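MamA (Candidatus Magnetobacterium bavaricum, PDB 3VTX) belongs to the tetratricopeptide-repeat (TPR) proteins, an all-helical family whose stacked helix pairs generally serve as scaffolds for protein-protein interactions. Local coordinates at residues A[8-13]-A[27-31]; A[43-47]-A[74-78]; A[55-59]-A[82-86]; A[144-149]-A[163-167]. One frame throughout, in Å; residues are numbered along the deposited sequence.

Interaction 1. Residues A[8-13]-A[27-31]; sequences YMDIGD and AYKKV
Tyr8 lays one face of its ring against the aliphatic chain of Lys30, opening the interface of a TPR-type antiparallel helix pair whose short segments run at 160° to each other. Lys30 CD sits 3.6 Å from the centroid of the Tyr8 ring, a CH-pi contact displaced toward the rim, and Lys30 CE continues out to the phenol oxygen. In the lysine, CG leaves anti to the backbone N, and bends at the second and fourth torsions (the fourth 54°) lay CD and CE along the ring and turn NZ off it. At the base of the tyrosine, Tyr8 CB meets Val31 CG2 at 3.5 Å, and the backbone O of Tyr8 rests on Ala27 CB. Met9 contributes more loosely: its CB faces Val31 CG2 and its CG faces Tyr28 CE1, each at 4.3 Å, while its side chain also packs on Thr41 and Lys44 of helix 39-51. Ile11 CG2 brushes the Ala27 methyl, at 4.1 Å from CB. Next comes Gly12, the point of closest backbone approach, with its CA 5.0 Å from Ala27 CA; the same Gly12 CA lies over a face of the Tyr28 ring, 4.2 Å from the centroid. Asp13 ends the series. Its OD2 is paired with Lys44, which together with the tyrosine probably steadies the negative charge, and its OD1 accepts a short bond from Tyr28 OH (2.6 Å), the hydroxyl arriving on the anti side, 16° out of the carboxylate plane.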
loop_
_atom_site.group_PDB
_atom_site.type_symbol
_atom_site.label_atom_id
_atom_site.label_comp_id
_atom_site.label_asym_id
_atom_site.label_seq_id
_atom_site.Cartn_x
_atom_site.Cartn_y
_atom_site.Cartn_z
ATOM N N TYR A 8 8.568 -26.521 6.641
ATOM C CA TYR A 8 9.353 -25.263 6.353
ATOM C C TYR A 8 8.521 -23.986 6.341
ATOM O O TYR A 8 8.976 -22.945 6.841
ATOM C CB TYR A 8 10.149 -25.396 5.068
ATOM C CG TYR A 8 11.314 -26.300 5.322
ATOM C CD1 TYR A 8 12.300 -25.902 6.215
ATOM C CD2 TYR A 8 11.382 -27.587 4.780
ATOM C CE1 TYR A 8 13.384 -26.705 6.522
ATOM C CE2 TYR A 8 12.509 -28.442 5.087
ATOM C CZ TYR A 8 13.493 -27.982 5.979
ATOM O OH TYR A 8 14.619 -28.724 6.346
ATOM N N MET A 9 7.310 -24.039 5.813
ATOM C CA MET A 9 6.482 -22.862 5.939
ATOM C C MET A 9 6.296 -22.481 7.422
ATOM O O MET A 9 6.371 -21.315 7.767
ATOM C CB MET A 9 5.152 -23.023 5.200
ATOM C CG MET A 9 4.486 -21.692 4.914
ATOM S SD MET A 9 2.821 -21.934 4.148
ATOM C CE MET A 9 3.142 -23.293 2.975
ATOM N N ASP A 10 6.000 -23.431 8.328
ATOM C CA ASP A 10 5.857 -23.120 9.803
ATOM C C ASP A 10 7.099 -22.494 10.407
ATOM O O ASP A 10 7.045 -21.586 11.244
ATOM C CB ASP A 10 5.612 -24.395 10.662
ATOM C CG ASP A 10 5.813 -24.136 12.202
ATOM O OD1 ASP A 10 5.054 -23.294 12.754
ATOM O OD2 ASP A 10 6.734 -24.745 12.850
ATOM N N ILE A 11 8.253 -23.062 10.071
ATOM C CA ILE A 11 9.551 -22.512 10.551
ATOM C C ILE A 11 9.641 -21.054 10.101
ATOM O O ILE A 11 9.870 -20.139 10.901
ATOM C CB ILE A 11 10.753 -23.347 10.052
ATOM C CG1 ILE A 11 10.771 -24.723 10.752
ATOM C CG2 ILE A 11 12.088 -22.631 10.339
ATOM C CD1 ILE A 11 11.566 -25.772 10.026
ATOM N N GLY A 12 9.340 -20.819 8.829
ATOM C CA GLY A 12 9.429 -19.435 8.330
ATOM C C GLY A 12 8.503 -18.492 9.061
ATOM O O GLY A 12 8.871 -17.385 9.429
ATOM N N ASP A 13 7.262 -18.945 9.286
ATOM C CA ASP A 13 6.298 -18.083 9.938
ATOM C C ASP A 13 6.766 -17.686 11.319
ATOM O O ASP A 13 6.591 -16.564 11.744
ATOM C CB ASP A 13 4.964 -18.818 10.041
ATOM C CG ASP A 13 4.272 -18.929 8.731
ATOM O OD1 ASP A 13 4.572 -18.140 7.784
ATOM O OD2 ASP A 13 3.352 -19.766 8.629
ATOM N N ALA A 27 13.756 -20.303 5.062
ATOM C CA ALA A 27 12.747 -21.320 5.139
ATOM C C ALA A 27 11.735 -21.265 3.959
ATOM O O ALA A 27 11.437 -22.274 3.328
ATOM C CB ALA A 27 12.029 -21.237 6.492
ATOM N N TYR A 28 11.325 -20.052 3.539
ATOM C CA TYR A 28 10.377 -19.912 2.469
ATOM C C TYR A 28 10.990 -20.246 1.140
ATOM O O TYR A 28 10.352 -20.932 0.276
ATOM C CB TYR A 28 9.828 -18.482 2.505
ATOM C CG TYR A 28 8.970 -18.059 3.707
ATOM C CD1 TYR A 28 8.045 -18.903 4.298
ATOM C CD2 TYR A 28 9.019 -16.762 4.187
ATOM C CE1 TYR A 28 7.310 -18.502 5.378
ATOM C CE2 TYR A 28 8.211 -16.338 5.218
ATOM C CZ TYR A 28 7.343 -17.210 5.793
ATOM O OH TYR A 28 6.562 -16.760 6.798
ATOM N N LYS A 29 12.283 -19.914 0.983
ATOM C CA LYS A 29 13.002 -20.268 -0.192
ATOM C C LYS A 29 13.123 -21.809 -0.326
ATOM O O LYS A 29 13.120 -22.331 -1.472
ATOM C CB LYS A 29 14.336 -19.600 -0.305
ATOM C CG LYS A 29 14.306 -18.090 -0.669
ATOM C CD LYS A 29 15.647 -17.468 -0.737
ATOM C CE LYS A 29 15.632 -16.037 -1.174
ATOM N NZ LYS A 29 17.023 -15.504 -1.150
ATOM N N LYS A 30 13.288 -22.474 0.813
ATOM C CA LYS A 30 13.421 -23.947 0.836
ATOM C C LYS A 30 12.056 -24.546 0.369
ATOM O O LYS A 30 12.052 -25.424 -0.504
ATOM C CB LYS A 30 13.799 -24.409 2.206
ATOM C CG LYS A 30 13.954 -26.003 2.281
ATOM C CD LYS A 30 14.984 -26.474 3.290
ATOM C CE LYS A 30 15.381 -27.975 3.037
ATOM N NZ LYS A 30 15.823 -28.134 1.591
ATOM N N VAL A 31 10.952 -24.001 0.864
ATOM C CA VAL A 31 9.609 -24.397 0.394
ATOM C C VAL A 31 9.524 -24.296 -1.124
ATOM O O VAL A 31 9.062 -25.226 -1.816
ATOM C CB VAL A 31 8.522 -23.615 1.039
ATOM C CG1 VAL A 31 7.134 -23.931 0.360
ATOM C CG2 VAL A 31 8.453 -23.828 2.499
#

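Interaction 2. Residues A[43-47]-A[74-78]; sequences LKLGK and EAYYI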
loop_
_atom_site.group_PDB
_atom_site.type_symbol
_atom_site.label_atom_id
_atom_site.label_comp_id
_atom_site.label_asym_id
_atom_site.label_seq_id
_atom_site.Cartn_x
_atom_site.Cartn_y
_atom_site.Cartn_z
ATOM N N LEU A 43 3.526 -15.268 -1.422
ATOM C CA LEU A 43 3.000 -14.051 -0.816
ATOM C C LEU A 43 3.723 -13.779 0.499
ATOM O O LEU A 43 4.056 -12.669 0.811
ATOM C CB LEU A 43 1.492 -14.181 -0.585
ATOM C CG LEU A 43 0.867 -12.936 -0.011
ATOM C CD1 LEU A 43 1.132 -11.661 -0.852
ATOM C CD2 LEU A 43 -0.687 -13.211 0.118
ATOM N N LYS A 44 3.959 -14.811 1.302
ATOM C CA LYS A 44 4.667 -14.621 2.543
ATOM C C LYS A 44 6.104 -14.178 2.327
ATOM O O LYS A 44 6.550 -13.262 3.096
ATOM C CB LYS A 44 4.671 -15.900 3.412
ATOM C CG LYS A 44 3.338 -16.120 4.145
ATOM C CD LYS A 44 3.269 -17.574 4.667
ATOM C CE LYS A 44 2.008 -17.733 5.599
ATOM N NZ LYS A 44 2.058 -19.061 6.214
ATOM N N LEU A 45 6.790 -14.739 1.322
ATOM C CA LEU A 45 8.197 -14.299 1.040
ATOM C C LEU A 45 8.185 -12.839 0.583
ATOM O O LEU A 45 8.991 -12.021 1.001
ATOM C CB LEU A 45 8.883 -15.216 0.059
ATOM C CG LEU A 45 10.305 -14.918 -0.363
ATOM C CD1 LEU A 45 11.165 -14.844 0.919
ATOM C CD2 LEU A 45 10.788 -15.891 -1.379
ATOM N N GLY A 46 7.244 -12.501 -0.283
ATOM C CA GLY A 46 7.076 -11.094 -0.705
ATOM C C GLY A 46 6.877 -10.187 0.492
ATOM O O GLY A 46 7.501 -9.140 0.604
ATOM N N LYS A 47 5.954 -10.558 1.384
ATOM C CA LYS A 47 5.680 -9.718 2.547
ATOM C C LYS A 47 6.897 -9.553 3.480
ATOM O O LYS A 47 7.057 -8.479 4.101
ATOM C CB LYS A 47 4.523 -10.276 3.325
ATOM C CG LYS A 47 3.186 -10.146 2.715
ATOM C CD LYS A 47 2.130 -10.810 3.561
ATOM C CE LYS A 47 0.742 -10.509 2.994
ATOM N NZ LYS A 47 -0.366 -11.251 3.758
ATOM N N GLU A 74 -5.007 -7.946 -2.144
ATOM C CA GLU A 74 -3.832 -7.621 -1.291
ATOM C C GLU A 74 -2.539 -7.818 -2.055
ATOM O O GLU A 74 -1.648 -6.979 -1.980
ATOM C CB GLU A 74 -3.829 -8.447 -0.006
ATOM C CG GLU A 74 -2.686 -8.095 0.942
ATOM C CD GLU A 74 -2.514 -8.960 2.198
ATOM O OE1 GLU A 74 -2.546 -10.211 2.114
ATOM O OE2 GLU A 74 -2.165 -8.342 3.238
ATOM N N ALA A 75 -2.408 -8.944 -2.746
ATOM C CA ALA A 75 -1.198 -9.158 -3.519
ATOM C C ALA A 75 -0.934 -8.042 -4.536
ATOM O O ALA A 75 0.189 -7.588 -4.672
ATOM C CB ALA A 75 -1.226 -10.515 -4.196
ATOM N N TYR A 76 -1.966 -7.651 -5.280
ATOM C CA TYR A 76 -1.887 -6.551 -6.197
ATOM C C TYR A 76 -1.539 -5.230 -5.490
ATOM O O TYR A 76 -0.779 -4.423 -6.057
ATOM C CB TYR A 76 -3.136 -6.471 -7.068
ATOM C CG TYR A 76 -3.164 -7.454 -8.214
ATOM C CD1 TYR A 76 -2.271 -7.340 -9.259
ATOM C CD2 TYR A 76 -4.131 -8.487 -8.269
ATOM C CE1 TYR A 76 -2.305 -8.245 -10.313
ATOM C CE2 TYR A 76 -4.171 -9.368 -9.333
ATOM C CZ TYR A 76 -3.291 -9.240 -10.336
ATOM O OH TYR A 76 -3.338 -10.101 -11.447
ATOM N N TYR A 77 -2.130 -4.996 -4.323
ATOM C CA TYR A 77 -1.861 -3.791 -3.576
ATOM C C TYR A 77 -0.377 -3.764 -3.214
ATOM O O TYR A 77 0.255 -2.717 -3.284
ATOM C CB TYR A 77 -2.747 -3.733 -2.302
ATOM C CG TYR A 77 -2.316 -2.612 -1.345
ATOM C CD1 TYR A 77 -2.496 -1.237 -1.677
ATOM C CD2 TYR A 77 -1.668 -2.916 -0.151
ATOM C CE1 TYR A 77 -2.091 -0.284 -0.799
ATOM C CE2 TYR A 77 -1.224 -1.907 0.744
ATOM C CZ TYR A 77 -1.442 -0.611 0.361
ATOM O OH TYR A 77 -1.026 0.433 1.168
ATOM N N ILE A 78 0.150 -4.876 -2.722
ATOM C CA ILE A 78 1.532 -4.917 -2.269
ATOM C C ILE A 78 2.437 -4.786 -3.465
ATOM O O ILE A 78 3.379 -4.015 -3.424
ATOM C CB ILE A 78 1.864 -6.159 -1.446
ATOM C CG1 ILE A 78 0.973 -6.239 -0.182
ATOM C CG2 ILE A 78 3.388 -6.146 -1.140
ATOM C CD1 ILE A 78 1.029 -7.613 0.607
#
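Lys47 NZ and Glu74 OE1 form a salt bridge at 2.9 Å, the one hydrogen bond across this contact. The ammonium approaches OE1 on its syn side but 32° out of the carboxylate plane, and NZ stays farther from Glu74 OE2, at 3.5 Å, so the grip is lopsided. Both partners are stretched: Lys47 is extended all the way to NZ, and Glu74 has CG anti to its backbone N (chi1 -177°) with CD continuing straight on, which carries the carboxylate over to the lysine, the two chains meeting at about a right angle. Beneath the ion pair, Ile78 CD1 packs against the lysine's methylenes, 3.8 Å from Lys47 CE. Leu43 fills in beside it, with Leu43 CD1 4.2 Å from Ala75 CB and a little farther from the tip of Ile78. Farther out, Phe65 of helix 55-68 touches both Leu43 and Ala75, and Leu62 of that helix touches Ile78. The segments 43-47 and 74-78, on helices 39-51 and 73-85, run at 31° with axes 11.3 Å apart at closest, an alternate-helix spacing of the TPR superhelix with helix 55-68 packed against both. At such a separation the bridging falls largely to extended side chains, and an ion pair at the partly exposed margin, over a thin apolar layer, implies an electrostatic tie probably weakened by solvent.

Interaction 3. Residues A[55-59]-A[82-86]; sequences PNDAI and ANFMI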
loop_
_atom_site.group_PDB
_atom_site.type_symbol
_atom_site.label_atom_id
_atom_site.label_comp_id
_atom_site.label_asym_id
_atom_site.label_seq_id
_atom_site.Cartn_x
_atom_site.Cartn_y
_atom_site.Cartn_z
ATOM N N PRO A 55 11.496 -3.839 -1.453
ATOM C CA PRO A 55 10.542 -4.041 -2.473
ATOM C C PRO A 55 11.099 -4.657 -3.742
ATOM O O PRO A 55 10.348 -5.406 -4.430
ATOM C CB PRO A 55 9.998 -2.627 -2.702
ATOM C CG PRO A 55 11.066 -1.725 -2.272
ATOM C CD PRO A 55 11.647 -2.418 -1.094
ATOM N N ASN A 56 12.348 -4.376 -4.117
ATOM C CA ASN A 56 12.827 -5.011 -5.361
ATOM C C ASN A 56 12.814 -6.560 -5.310
ATOM O O ASN A 56 12.393 -7.222 -6.256
ATOM C CB ASN A 56 14.173 -4.512 -5.732
ATOM C CG ASN A 56 15.306 -5.344 -5.170
ATOM O OD1 ASN A 56 15.835 -6.253 -5.858
ATOM N ND2 ASN A 56 15.670 -5.106 -3.856
ATOM N N ASP A 57 13.191 -7.108 -4.170
ATOM C CA ASP A 57 13.135 -8.561 -3.917
ATOM C C ASP A 57 11.710 -9.049 -3.743
ATOM O O ASP A 57 11.342 -10.123 -4.189
ATOM C CB ASP A 57 14.044 -8.879 -2.710
ATOM C CG ASP A 57 15.513 -8.915 -3.077
ATOM O OD1 ASP A 57 15.900 -9.760 -3.898
ATOM O OD2 ASP A 57 16.259 -8.070 -2.579
ATOM N N ALA A 58 10.874 -8.258 -3.051
ATOM C CA ALA A 58 9.508 -8.631 -2.898
ATOM C C ALA A 58 8.827 -8.830 -4.241
ATOM O O ALA A 58 8.090 -9.810 -4.431
ATOM C CB ALA A 58 8.747 -7.590 -2.003
ATOM N N ILE A 59 9.041 -7.898 -5.141
ATOM C CA ILE A 59 8.402 -7.906 -6.469
ATOM C C ILE A 59 8.753 -9.207 -7.243
ATOM O O ILE A 59 7.905 -9.777 -7.951
ATOM C CB ILE A 59 8.814 -6.622 -7.261
ATOM C CG1 ILE A 59 8.118 -5.388 -6.670
ATOM C CG2 ILE A 59 8.469 -6.770 -8.827
ATOM C CD1 ILE A 59 8.766 -4.087 -7.207
ATOM N N ALA A 82 4.902 -1.664 -3.990
ATOM C CA ALA A 82 6.324 -1.933 -4.195
ATOM C C ALA A 82 6.857 -1.303 -5.467
ATOM O O ALA A 82 7.994 -0.775 -5.529
ATOM C CB ALA A 82 6.549 -3.491 -4.249
ATOM N N ASN A 83 6.058 -1.391 -6.524
ATOM C CA ASN A 83 6.426 -0.800 -7.807
ATOM C C ASN A 83 6.571 0.701 -7.665
ATOM O O ASN A 83 7.498 1.292 -8.239
ATOM C CB ASN A 83 5.380 -1.233 -8.853
ATOM C CG ASN A 83 5.705 -2.574 -9.474
ATOM O OD1 ASN A 83 6.837 -2.778 -9.941
ATOM N ND2 ASN A 83 4.661 -3.306 -9.775
ATOM N N PHE A 84 5.713 1.339 -6.878
ATOM C CA PHE A 84 5.874 2.791 -6.637
ATOM C C PHE A 84 7.200 3.029 -5.897
ATOM O O PHE A 84 7.932 3.957 -6.214
ATOM C CB PHE A 84 4.720 3.303 -5.846
ATOM C CG PHE A 84 4.683 4.792 -5.578
ATOM C CD1 PHE A 84 5.027 5.728 -6.545
ATOM C CD2 PHE A 84 4.126 5.242 -4.370
ATOM C CE1 PHE A 84 4.884 7.053 -6.277
ATOM C CE2 PHE A 84 4.025 6.606 -4.126
ATOM C CZ PHE A 84 4.385 7.470 -5.079
ATOM N N MET A 85 7.541 2.162 -4.941
ATOM C CA MET A 85 8.801 2.326 -4.190
ATOM C C MET A 85 10.026 2.233 -5.078
ATOM O O MET A 85 11.062 2.846 -4.760
ATOM C CB MET A 85 8.911 1.306 -3.042
ATOM C CG MET A 85 7.880 1.517 -1.960
ATOM S SD MET A 85 7.996 0.226 -0.751
ATOM C CE MET A 85 6.320 0.140 -0.112
ATOM N N ILE A 86 9.976 1.475 -6.130
ATOM C CA ILE A 86 11.113 1.261 -7.008
ATOM C C ILE A 86 11.030 2.114 -8.295
ATOM O O ILE A 86 11.792 1.890 -9.240
ATOM C CB ILE A 86 11.335 -0.205 -7.342
ATOM C CG1 ILE A 86 10.265 -0.779 -8.250
ATOM C CG2 ILE A 86 11.600 -1.049 -6.037
ATOM C CD1 ILE A 86 10.799 -1.981 -9.125
#
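Ile59 and Ile86 reach toward each other tip to tip, their CD1 methyls only 3.5 Å apart, which is tight for two carbons. The contact is almost wholly apolar. Ile59 also presses CG1 on Ala82 CB at 3.5 Å, equally close, so its ethyl branch is wedged between the alanine methyl and the isoleucine end. That branch points across because CG1 stands anti to the carbonyl carbon (chi1 -72°). Ile86 takes the crowded position instead, with CG1 between backbone N and carbonyl carbon (chi1 70°); this swings CD1 toward Ile59 and leaves CG2 for the proline. A second cluster gathers on Pro55: its CB lies 3.9 Å from Ala82 CB, and its CG touches both Met85 CB, at 3.8 Å, and Ile86 CG2, at 3.9 Å. Met85 SD passes near the same ring, the methionine crossing it at about a right angle. These contacts bring the first turn of helix 55-68 against the last turn of helix 73-85, two successive helices of the TPR stack. Ala58 and Met85 both pack on Met50 of helix 39-51, while Asn83 packs on Ala91 and Ala92 of helix 89-102. Polar groups play a small part. Asn83 OD1 merely abuts Ile59 CD1 at 3.6 Å, and no hydrogen bond passes between the segments. Within them the backbone is secured by Ile59 N to Pro55 O, and Ile86, just past the end of helix 73-85, still donates its N to Ala82 O at 3.1 Å.

Interaction 4. Residues A[144-149]-A[163-167]; sequences YQSIGL and YFKKA
Tyr144 to Leu149 and Tyr163 to Ala167 face each other as antiparallel helical turns, with axes 7.6 Å apart at closest, an angle of 167° between them, and Gly148 CA 4.9 Å from Tyr163 CA. The Tyr163 ring turns one face to Ile147. Ile147 CG2 sits over the middle of that ring, 3.5 Å from the centroid and 8° off the normal, a nearly vertical CH-pi contact, while the opposite face carries Lys166 CE nearer the rim. The methyl branch is put there by CG2 standing anti to the isoleucine N. At the root of Tyr163, CB rests against the backbone, 3.5 Å from Tyr144 O. Phe164, the next residue, presents a ring face to Gly148: Gly148 CA is 4.0 Å from the ring centroid, offset toward the rim, and at the ring's tip Phe164 CZ approaches Gly148 C at 3.5 Å. Ala167 CB rests against both Tyr144 CB and Gln145 CG, the latter 3.7 Å away. Tyr144 crosses Lys166 at about a right angle, CD1 of its ring meeting Lys166 CB at 3.9 Å; its hydroxyl is hydrogen-bonded to the carbonyl O of Pro138, and its side chain also packs on Ile134 of helix 123-136, as does Ile147. No hydrogen bond joins the segments; Gly148 and Ala167, with the aromatic rings laid over the backbone, are consistent with the close approach of helices 141-153 and 157-169, the interlocking expected of the antiparallel helix pair of a tetratricopeptide repeat.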
loop_
_atom_site.group_PDB
_atom_site.type_symbol
_atom_site.label_atom_id
_atom_site.label_comp_id
_atom_site.label_asym_id
_atom_site.label_seq_id
_atom_site.Cartn_x
_atom_site.Cartn_y
_atom_site.Cartn_z
ATOM N N TYR A 144 -7.425 14.443 2.951
ATOM C CA TYR A 144 -7.792 15.906 2.724
ATOM C C TYR A 144 -6.571 16.757 2.446
ATOM O O TYR A 144 -6.572 17.573 1.505
ATOM C CB TYR A 144 -8.471 16.489 3.937
ATOM C CG TYR A 144 -9.763 15.746 4.241
ATOM C CD1 TYR A 144 -10.960 16.197 3.754
ATOM C CD2 TYR A 144 -9.759 14.617 5.040
ATOM C CE1 TYR A 144 -12.146 15.453 4.022
ATOM C CE2 TYR A 144 -10.943 13.937 5.351
ATOM C CZ TYR A 144 -12.087 14.336 4.841
ATOM O OH TYR A 144 -13.245 13.643 5.172
ATOM N N GLN A 145 -5.452 16.508 3.156
ATOM C CA GLN A 145 -4.231 17.250 2.889
ATOM C C GLN A 145 -3.758 16.970 1.446
ATOM O O GLN A 145 -3.359 17.873 0.741
ATOM C CB GLN A 145 -3.143 16.883 3.909
ATOM C CG GLN A 145 -3.446 17.221 5.322
ATOM C CD GLN A 145 -2.375 16.624 6.252
ATOM O OE1 GLN A 145 -1.185 17.026 6.138
ATOM N NE2 GLN A 145 -2.696 15.562 7.005
ATOM N N SER A 146 -3.760 15.709 1.084
ATOM C CA SER A 146 -3.299 15.247 -0.255
ATOM C C SER A 146 -4.151 15.859 -1.364
ATOM O O SER A 146 -3.599 16.287 -2.425
ATOM C CB SER A 146 -3.258 13.724 -0.355
ATOM O OG SER A 146 -2.283 13.204 0.512
ATOM N N ILE A 147 -5.481 15.958 -1.144
ATOM C CA ILE A 147 -6.340 16.699 -2.069
ATOM C C ILE A 147 -5.900 18.143 -2.213
ATOM O O ILE A 147 -5.751 18.647 -3.325
ATOM C CB ILE A 147 -7.840 16.583 -1.785
ATOM C CG1 ILE A 147 -8.264 15.115 -1.957
ATOM C CG2 ILE A 147 -8.614 17.599 -2.695
ATOM C CD1 ILE A 147 -9.706 14.879 -1.406
ATOM N N GLY A 148 -5.626 18.761 -1.106
ATOM C CA GLY A 148 -5.130 20.154 -1.094
ATOM C C GLY A 148 -3.877 20.288 -1.948
ATOM O O GLY A 148 -3.740 21.242 -2.757
ATOM N N LEU A 149 -2.955 19.317 -1.798
ATOM C CA LEU A 149 -1.676 19.422 -2.527
ATOM C C LEU A 149 -1.940 19.280 -4.045
ATOM O O LEU A 149 -1.321 19.959 -4.883
ATOM C CB LEU A 149 -0.716 18.400 -2.062
ATOM C CG LEU A 149 0.671 18.336 -2.787
ATOM C CD1 LEU A 149 1.426 19.625 -2.423
ATOM C CD2 LEU A 149 1.484 17.132 -2.365
ATOM N N TYR A 163 -9.165 22.571 1.274
ATOM C CA TYR A 163 -8.935 21.184 1.755
ATOM C C TYR A 163 -7.938 21.100 2.883
ATOM O O TYR A 163 -8.148 20.279 3.777
ATOM C CB TYR A 163 -8.519 20.307 0.595
ATOM C CG TYR A 163 -9.784 19.809 -0.134
ATOM C CD1 TYR A 163 -10.312 20.518 -1.177
ATOM C CD2 TYR A 163 -10.366 18.603 0.229
ATOM C CE1 TYR A 163 -11.469 20.092 -1.816
ATOM C CE2 TYR A 163 -11.532 18.153 -0.425
ATOM C CZ TYR A 163 -12.043 18.916 -1.442
ATOM O OH TYR A 163 -13.203 18.566 -2.138
ATOM N N PHE A 164 -6.897 21.940 2.847
ATOM C CA PHE A 164 -6.027 22.057 4.017
ATOM C C PHE A 164 -6.785 22.428 5.284
ATOM O O PHE A 164 -6.598 21.873 6.363
ATOM C CB PHE A 164 -4.890 23.007 3.785
ATOM C CG PHE A 164 -3.926 22.537 2.666
ATOM C CD1 PHE A 164 -3.380 21.309 2.716
ATOM C CD2 PHE A 164 -3.547 23.403 1.686
ATOM C CE1 PHE A 164 -2.465 20.868 1.741
ATOM C CE2 PHE A 164 -2.629 22.973 0.721
ATOM C CZ PHE A 164 -2.127 21.704 0.767
ATOM N N LYS A 165 -7.741 23.371 5.122
ATOM C CA LYS A 165 -8.590 23.763 6.217
ATOM C C LYS A 165 -9.537 22.639 6.609
ATOM O O LYS A 165 -9.802 22.453 7.837
ATOM C CB LYS A 165 -9.372 24.983 5.793
ATOM C CG LYS A 165 -8.614 26.283 5.979
ATOM C CD LYS A 165 -9.439 27.484 5.539
ATOM C CE LYS A 165 -8.647 28.737 5.636
ATOM N NZ LYS A 165 -9.473 30.085 5.951
ATOM N N LYS A 166 -10.041 21.851 5.691
ATOM C CA LYS A 166 -10.895 20.712 6.028
ATOM C C LYS A 166 -10.141 19.741 6.891
ATOM O O LYS A 166 -10.690 19.195 7.870
ATOM C CB LYS A 166 -11.501 19.914 4.886
ATOM C CG LYS A 166 -12.535 20.614 4.062
ATOM C CD LYS A 166 -12.948 19.645 2.857
ATOM C CE LYS A 166 -13.823 20.264 1.808
ATOM N NZ LYS A 166 -15.227 20.127 2.280
ATOM N N ALA A 167 -8.874 19.483 6.547
ATOM C CA ALA A 167 -8.057 18.611 7.355
ATOM C C ALA A 167 -7.954 19.118 8.791
ATOM O O ALA A 167 -7.996 18.359 9.707
ATOM C CB ALA A 167 -6.592 18.471 6.732
#

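In the fold
From the N terminus, interaction 1 closes the short turn between helices 5-18 and 21-34. It hands over directly to interaction 2, for Lys44 of segment 43-47 pairs with Asp13. Interaction 2 then skips a helix to reach 73-85, and interaction 3 joins the intervening helix 55-68 to the C-terminal end of helix 73-85; their segments alternate along the chain, so the two cross, and Gly46 O packs on Ala58 CB. Interaction 4 stands apart, on the other side of the chain's centre, its centre about 44 Å from that of interaction 1, closing the turn between helices 141-153 and 157-169. No contact nests inside another.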